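Local coordinates for ferric uptake regulation protein (Vibrio cholerae, PDB 2W57) that probably represses iron-uptake genes in response to cellular iron, binding DNA as a metal-dependent homodimeric regulator, at residues C31-A36 / H88-C93; H71-E74 / S78-E81. All blocks are in the same frame, centred on the assembly; numbering follows the deposited sequence.

Interaction 1: C31-A36 / H88-C93; sequences CQHISA and HDHLVC. With ZN (zinc ion), chain D; ZN (zinc ion), chain C.
One zinc ion is gripped by NE2 of His33 from one segment and NE2 of His88 and His90 from the other, so metal bonds join the two. The zinc lies 2.1 Å from His33 NE2, equally far from His88 NE2, and 2.4 Å from His90 NE2; Glu81 supplies the remaining ligand seen. The His33 and His88 side chains arrive from opposite directions, their ring planes at 89°, meeting rim to rim with each NE2 at the edge of the other ring. His90 comes in aslant. Its CD2 approaches His33 NE2 to 3.3 Å, with the nitrogen in the plane of the His90 ring, and the two rings meet rim to rim at 83°. In His88, CG lies between the backbone N and the carbonyl carbon (chi1 60°), a setting that carries the imidazole to the metal; ND1 makes a weak hydrogen bond with the His86 carbonyl. Between His88 and His90 the chain is extended, and Asp89 points the other way, to a second zinc 10.5 Å from the first zinc, completed by His87, Glu108 and His125. One short run of chain thus feeds both metal sites, as is familiar in Fur proteins; the first site lies between the DNA-binding and dimerisation domains, a position consistent with a regulatory role. On one side, strand 34-35 pairs with strand 78-82, and Ser35 N-caps helix 36-45. On the other, strand 89-93 is the middle strand between 99-102 and 121-132; Val99 and Glu101 of the former touch His33, and Tyr128 of the latter meets the His90 ring.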
ATOM      1  N   CYS A  31     -11.276  16.669   4.031  1.00 36.59           N
ATOM      2  CA  CYS A  31     -11.414  15.297   3.534  1.00 36.18           C
ATOM      3  C   CYS A  31     -10.451  15.055   2.377  1.00 35.56           C
ATOM      4  O   CYS A  31     -10.700  14.205   1.507  1.00 35.89           O
ATOM      5  CB  CYS A  31     -12.851  15.006   3.090  1.00 36.13           C
ATOM      6  SG  CYS A  31     -14.079  15.066   4.417  1.00 38.30           S
ATOM      7  N   GLN A  32      -9.344  15.789   2.377  1.00 34.51           N
ATOM      8  CA  GLN A  32      -8.370  15.688   1.302  1.00 33.71           C
ATOM      9  C   GLN A  32      -7.714  14.309   1.140  1.00 32.65           C
ATOM     10  O   GLN A  32      -7.294  13.963   0.029  1.00 32.74           O
ATOM     11  CB  GLN A  32      -7.303  16.747   1.467  1.00 34.15           C
ATOM     12  CG  GLN A  32      -6.473  16.905   0.226  1.00 36.07           C
ATOM     13  CD  GLN A  32      -5.467  18.008   0.357  1.00 37.70           C
ATOM     14  OE1 GLN A  32      -5.822  19.190   0.425  1.00 37.66           O
ATOM     15  NE2 GLN A  32      -4.196  17.631   0.396  1.00 38.23           N
ATOM     16  N   HIS A  33      -7.608  13.555   2.243  1.00 30.76           N
ATOM     17  CA  HIS A  33      -7.129  12.170   2.255  1.00 29.05           C
ATOM     18  C   HIS A  33      -8.101  11.371   3.105  1.00 28.54           C
ATOM     19  O   HIS A  33      -8.294  11.690   4.269  1.00 29.15           O
ATOM     20  CB  HIS A  33      -5.746  12.071   2.899  1.00 29.07           C
ATOM     21  CG  HIS A  33      -4.630  12.599   2.052  1.00 27.69           C
ATOM     22  ND1 HIS A  33      -4.275  13.930   2.036  1.00 26.23           N
ATOM     23  CD2 HIS A  33      -3.772  11.970   1.215  1.00 26.66           C
ATOM     24  CE1 HIS A  33      -3.260  14.100   1.209  1.00 26.96           C
ATOM     25  NE2 HIS A  33      -2.936  12.928   0.697  1.00 26.52           N
ATOM     26  N   ILE A  34      -8.716  10.329   2.563  1.00 27.05           N
ATOM     27  CA  ILE A  34      -9.835   9.720   3.279  1.00 25.55           C
ATOM     28  C   ILE A  34     -10.046   8.257   2.901  1.00 24.93           C
ATOM     29  O   ILE A  34      -9.939   7.890   1.738  1.00 24.54           O
ATOM     30  CB  ILE A  34     -11.144  10.558   3.080  1.00 25.55           C
ATOM     31  CG1 ILE A  34     -12.195  10.215   4.143  1.00 25.28           C
ATOM     32  CG2 ILE A  34     -11.700  10.429   1.651  1.00 24.40           C
ATOM     33  CD1 ILE A  34     -13.293  11.262   4.266  1.00 25.42           C
ATOM     34  N   SER A  35     -10.324   7.425   3.897  1.00 23.96           N
ATOM     35  CA  SER A  35     -10.650   6.034   3.647  1.00 23.12           C
ATOM     36  C   SER A  35     -12.118   5.920   3.298  1.00 23.14           C
ATOM     37  O   SER A  35     -12.904   6.816   3.613  1.00 23.44           O
ATOM     38  CB  SER A  35     -10.349   5.195   4.877  1.00 22.76           C
ATOM     39  OG  SER A  35     -11.148   5.613   5.954  1.00 21.36           O
ATOM     40  N   ALA A  36     -12.488   4.818   2.651  1.00 23.18           N
ATOM     41  CA  ALA A  36     -13.895   4.493   2.409  1.00 23.55           C
ATOM     42  C   ALA A  36     -14.758   4.504   3.691  1.00 23.59           C
ATOM     43  O   ALA A  36     -15.924   4.870   3.647  1.00 23.32           O
ATOM     44  CB  ALA A  36     -14.005   3.147   1.713  1.00 23.38           C
ATOM     45  N   HIS A  88       3.126  14.621  -4.641  1.00 36.32           N
ATOM     46  CA  HIS A  88       3.543  14.645  -3.240  1.00 35.51           C
ATOM     47  C   HIS A  88       3.748  13.229  -2.648  1.00 35.16           C
ATOM     48  O   HIS A  88       3.381  12.212  -3.249  1.00 34.92           O
ATOM     49  CB  HIS A  88       2.604  15.516  -2.385  1.00 35.39           C
ATOM     50  CG  HIS A  88       1.176  15.062  -2.392  1.00 35.41           C
ATOM     51  ND1 HIS A  88       0.330  15.267  -3.461  1.00 35.80           N
ATOM     52  CD2 HIS A  88       0.441  14.427  -1.450  1.00 35.60           C
ATOM     53  CE1 HIS A  88      -0.862  14.773  -3.181  1.00 35.26           C
ATOM     54  NE2 HIS A  88      -0.822  14.260  -1.965  1.00 35.66           N
ATOM     55  N   ASP A  89       4.382  13.189  -1.482  1.00 34.39           N
ATOM     56  CA  ASP A  89       4.529  11.970  -0.711  1.00 33.81           C
ATOM     57  C   ASP A  89       3.832  12.185   0.613  1.00 33.58           C
ATOM     58  O   ASP A  89       3.284  13.263   0.844  1.00 33.65           O
ATOM     59  CB  ASP A  89       6.002  11.636  -0.537  1.00 33.53           C
ATOM     60  CG  ASP A  89       6.670  11.392  -1.853  1.00 33.11           C
ATOM     61  OD1 ASP A  89       6.151  10.550  -2.618  1.00 33.15           O
ATOM     62  OD2 ASP A  89       7.686  12.057  -2.142  1.00 31.96           O
ATOM     63  N   HIS A  90       3.825  11.172   1.474  1.00 33.11           N
ATOM     64  CA  HIS A  90       2.934  11.217   2.622  1.00 33.09           C
ATOM     65  C   HIS A  90       3.602  10.866   3.920  1.00 33.16           C
ATOM     66  O   HIS A  90       4.360   9.912   4.016  1.00 32.95           O
ATOM     67  CB  HIS A  90       1.704  10.328   2.401  1.00 33.18           C
ATOM     68  CG  HIS A  90       1.029  10.546   1.081  1.00 32.74           C
ATOM     69  ND1 HIS A  90       1.500   9.997  -0.096  1.00 32.47           N
ATOM     70  CD2 HIS A  90      -0.080  11.250   0.751  1.00 32.83           C
ATOM     71  CE1 HIS A  90       0.712  10.360  -1.094  1.00 33.69           C
ATOM     72  NE2 HIS A  90      -0.258  11.116  -0.606  1.00 33.35           N
ATOM     73  N   LEU A  91       3.307  11.673   4.918  1.00 33.99           N
ATOM     74  CA  LEU A  91       3.723  11.421   6.272  1.00 35.38           C
ATOM     75  C   LEU A  91       2.429  11.162   7.023  1.00 36.25           C
ATOM     76  O   LEU A  91       1.490  11.943   6.935  1.00 36.50           O
ATOM     77  CB  LEU A  91       4.476  12.643   6.802  1.00 35.29           C
ATOM     78  CG  LEU A  91       4.920  12.787   8.254  1.00 35.58           C
ATOM     79  CD1 LEU A  91       6.022  11.812   8.596  1.00 35.91           C
ATOM     80  CD2 LEU A  91       5.380  14.225   8.483  1.00 35.60           C
ATOM     81  N   VAL A  92       2.357  10.047   7.728  1.00 37.68           N
ATOM     82  CA  VAL A  92       1.101   9.613   8.304  1.00 39.40           C
ATOM     83  C   VAL A  92       1.248   9.461   9.811  1.00 41.36           C
ATOM     84  O   VAL A  92       2.185   8.798  10.282  1.00 41.54           O
ATOM     85  CB  VAL A  92       0.669   8.284   7.663  1.00 39.14           C
ATOM     86  CG1 VAL A  92      -0.662   7.801   8.205  1.00 38.43           C
ATOM     87  CG2 VAL A  92       0.616   8.434   6.154  1.00 38.99           C
ATOM     88  N   CYS A  93       0.344  10.097  10.565  1.00 43.84           N
ATOM     89  CA  CYS A  93       0.278   9.923  12.021  1.00 46.23           C
ATOM     90  C   CYS A  93      -0.502   8.662  12.297  1.00 47.32           C
ATOM     91  O   CYS A  93      -1.602   8.470  11.770  1.00 47.46           O
ATOM     92  CB  CYS A  93      -0.415  11.083  12.739  1.00 46.41           C
ATOM     93  SG  CYS A  93       0.324  12.719  12.539  1.00 49.69           S
TER
HETATM   94 ZN    ZN D 202      -1.922  12.689  -1.175  1.00 43.51          ZN
HETATM   95 ZN    ZN C 201       8.163  11.771  -4.012  1.00 40.76          ZN

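Interaction 2: H71-E74 / S78-E81; sequences HHFE and SVFE. With ZN (zinc ion), chain D.
His71 CB sits 4.0 Å from CG2 of Val79, its partner on the neighbouring strand. Beyond it the ring turns toward Glu81, with CG beside the backbone N (chi1 -62°). CD2 passes 3.2 Å from Glu81 OE2, ND1 on the other side of the ring is hydrogen-bonded to the hydroxyl of Tyr128, and the tip, NE2, donates to Glu81 OE2 at 2.6 Å. That bond is bent, 130° at the hydrogen, and meets OE2 on the anti side of the carboxylate, with the oxygen tilted out of the imidazole plane. Because OE2 also binds the zinc ion, His71 is a second-shell residue that probably orients this ligand. All this rides on a beta hairpin, the wing of the winged-helix DNA-binding domain. His71 and Val79 form an antiparallel hydrogen-bonded pair: His71 N to Val79 O is 2.8 Å, and Val79 N returns the bond to His71 O at 2.9 Å. Past the strand end, the Phe73 ring reaches Val79, whose CG2 lies over one ring face, a CH-pi contact 3.7 Å from the Phe73 centroid. On the opposite face of the hairpin, Ser78 OG is hydrogen-bonded to Arg70 NH1, and His72 stacks on His72 of the second subunit.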
ATOM      1  N   HIS A  71      -4.431   5.132  -2.379  1.00 28.86           N
ATOM      2  CA  HIS A  71      -3.196   4.778  -1.684  1.00 29.90           C
ATOM      3  C   HIS A  71      -3.444   3.659  -0.686  1.00 30.42           C
ATOM      4  O   HIS A  71      -4.403   3.720   0.085  1.00 30.64           O
ATOM      5  CB  HIS A  71      -2.642   5.982  -0.923  1.00 30.25           C
ATOM      6  CG  HIS A  71      -2.273   7.138  -1.795  1.00 31.21           C
ATOM      7  ND1 HIS A  71      -1.079   7.197  -2.486  1.00 32.86           N
ATOM      8  CD2 HIS A  71      -2.934   8.283  -2.084  1.00 31.16           C
ATOM      9  CE1 HIS A  71      -1.026   8.326  -3.170  1.00 33.35           C
ATOM     10  NE2 HIS A  71      -2.138   9.005  -2.939  1.00 33.60           N
ATOM     11  N   HIS A  72      -2.571   2.651  -0.679  1.00 31.06           N
ATOM     12  CA  HIS A  72      -2.663   1.567   0.305  1.00 31.48           C
ATOM     13  C   HIS A  72      -1.702   1.808   1.462  1.00 32.41           C
ATOM     14  O   HIS A  72      -0.489   1.693   1.295  1.00 33.01           O
ATOM     15  CB  HIS A  72      -2.342   0.239  -0.347  1.00 30.89           C
ATOM     16  CG  HIS A  72      -3.289  -0.144  -1.437  1.00 31.02           C
ATOM     17  ND1 HIS A  72      -4.361  -0.988  -1.228  1.00 30.95           N
ATOM     18  CD2 HIS A  72      -3.314   0.182  -2.752  1.00 30.04           C
ATOM     19  CE1 HIS A  72      -5.010  -1.158  -2.367  1.00 30.52           C
ATOM     20  NE2 HIS A  72      -4.397  -0.456  -3.306  1.00 30.33           N
ATOM     21  N   PHE A  73      -2.231   2.150   2.633  1.00 33.43           N
ATOM     22  CA  PHE A  73      -1.386   2.489   3.785  1.00 34.25           C
ATOM     23  C   PHE A  73      -0.891   1.253   4.506  1.00 35.43           C
ATOM     24  O   PHE A  73      -1.126   0.131   4.051  1.00 35.55           O
ATOM     25  CB  PHE A  73      -2.140   3.394   4.751  1.00 33.72           C
ATOM     26  CG  PHE A  73      -2.036   4.843   4.417  1.00 33.08           C
ATOM     27  CD1 PHE A  73      -1.453   5.259   3.218  1.00 31.66           C
ATOM     28  CD2 PHE A  73      -2.549   5.804   5.287  1.00 32.96           C
ATOM     29  CE1 PHE A  73      -1.360   6.606   2.902  1.00 31.78           C
ATOM     30  CE2 PHE A  73      -2.468   7.162   4.973  1.00 32.53           C
ATOM     31  CZ  PHE A  73      -1.870   7.564   3.780  1.00 32.40           C
ATOM     32  N   GLU A  74      -0.216   1.466   5.636  1.00 36.91           N
ATOM     33  CA  GLU A  74       0.392   0.379   6.401  1.00 38.49           C
ATOM     34  C   GLU A  74      -0.658  -0.623   6.846  1.00 37.91           C
ATOM     35  O   GLU A  74      -1.605  -0.289   7.575  1.00 37.73           O
ATOM     36  CB  GLU A  74       1.170   0.903   7.615  1.00 38.74           C
ATOM     37  CG  GLU A  74       2.225  -0.087   8.158  1.00 40.42           C
ATOM     38  CD  GLU A  74       2.866   0.382   9.476  1.00 41.15           C
ATOM     39  OE1 GLU A  74       2.725   1.594   9.828  1.00 43.99           O
ATOM     40  OE2 GLU A  74       3.506  -0.473  10.159  1.00 42.89           O
ATOM     41  N   SER A  78      -6.888   1.631   2.885  1.00 29.13           N
ATOM     42  CA  SER A  78      -6.844   2.391   1.637  1.00 28.10           C
ATOM     43  C   SER A  78      -7.398   3.771   1.906  1.00 27.51           C
ATOM     44  O   SER A  78      -8.485   3.907   2.461  1.00 27.29           O
ATOM     45  CB  SER A  78      -7.718   1.760   0.556  1.00 27.92           C
ATOM     46  OG  SER A  78      -7.400   0.405   0.334  1.00 29.44           O
ATOM     47  N   VAL A  79      -6.655   4.798   1.512  1.00 26.88           N
ATOM     48  CA  VAL A  79      -7.154   6.168   1.549  1.00 25.96           C
ATOM     49  C   VAL A  79      -7.196   6.732   0.134  1.00 25.58           C
ATOM     50  O   VAL A  79      -6.386   6.368  -0.738  1.00 25.60           O
ATOM     51  CB  VAL A  79      -6.337   7.102   2.502  1.00 25.78           C
ATOM     52  CG1 VAL A  79      -6.459   6.646   3.951  1.00 26.30           C
ATOM     53  CG2 VAL A  79      -4.883   7.158   2.110  1.00 26.11           C
ATOM     54  N   PHE A  80      -8.149   7.623  -0.083  1.00 25.00           N
ATOM     55  CA  PHE A  80      -8.383   8.201  -1.379  1.00 24.58           C
ATOM     56  C   PHE A  80      -8.202   9.714  -1.299  1.00 25.17           C
ATOM     57  O   PHE A  80      -8.278  10.309  -0.226  1.00 25.06           O
ATOM     58  CB  PHE A  80      -9.795   7.853  -1.852  1.00 24.17           C
ATOM     59  CG  PHE A  80     -10.062   6.362  -1.968  1.00 23.52           C
ATOM     60  CD1 PHE A  80     -10.045   5.736  -3.211  1.00 21.99           C
ATOM     61  CD2 PHE A  80     -10.356   5.593  -0.836  1.00 22.45           C
ATOM     62  CE1 PHE A  80     -10.309   4.374  -3.332  1.00 22.41           C
ATOM     63  CE2 PHE A  80     -10.612   4.227  -0.940  1.00 22.26           C
ATOM     64  CZ  PHE A  80     -10.585   3.611  -2.195  1.00 22.81           C
ATOM     65  N   GLU A  81      -7.950  10.323  -2.448  1.00 25.79           N
ATOM     66  CA  GLU A  81      -7.817  11.763  -2.580  1.00 26.62           C
ATOM     67  C   GLU A  81      -8.151  12.065  -4.029  1.00 27.08           C
ATOM     68  O   GLU A  81      -8.104  11.162  -4.865  1.00 26.89           O
ATOM     69  CB  GLU A  81      -6.392  12.236  -2.239  1.00 26.13           C
ATOM     70  CG  GLU A  81      -5.262  11.502  -2.973  1.00 26.57           C
ATOM     71  CD  GLU A  81      -3.897  12.160  -2.787  1.00 27.29           C
ATOM     72  OE1 GLU A  81      -3.816  13.405  -2.928  1.00 30.83           O
ATOM     73  OE2 GLU A  81      -2.896  11.447  -2.511  1.00 25.78           O
TER
HETATM   74 ZN    ZN D 202      -1.922  12.689  -1.175  1.00 43.51          ZN

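From the N terminus, residues 31-36 come first, entering the short strand 34-35. The chain then runs through helices 36-45 and 52-64 and into the hairpin, where interaction 2 closes the short hairpin connection 73-77. A few residues later 88-93 is reached, and interaction 1 closes the long loop of 51 residues, with interaction 2 nested inside it. The two also meet directly: Ile34 O probably accepts a hydrogen bond from Phe80 N, which sets strand 34-35 beside 78-82. Both contacts converge on the same zinc ion, so the loop before strand 34-35, the wing and strand 89-93 with its approach are tied together at one metal.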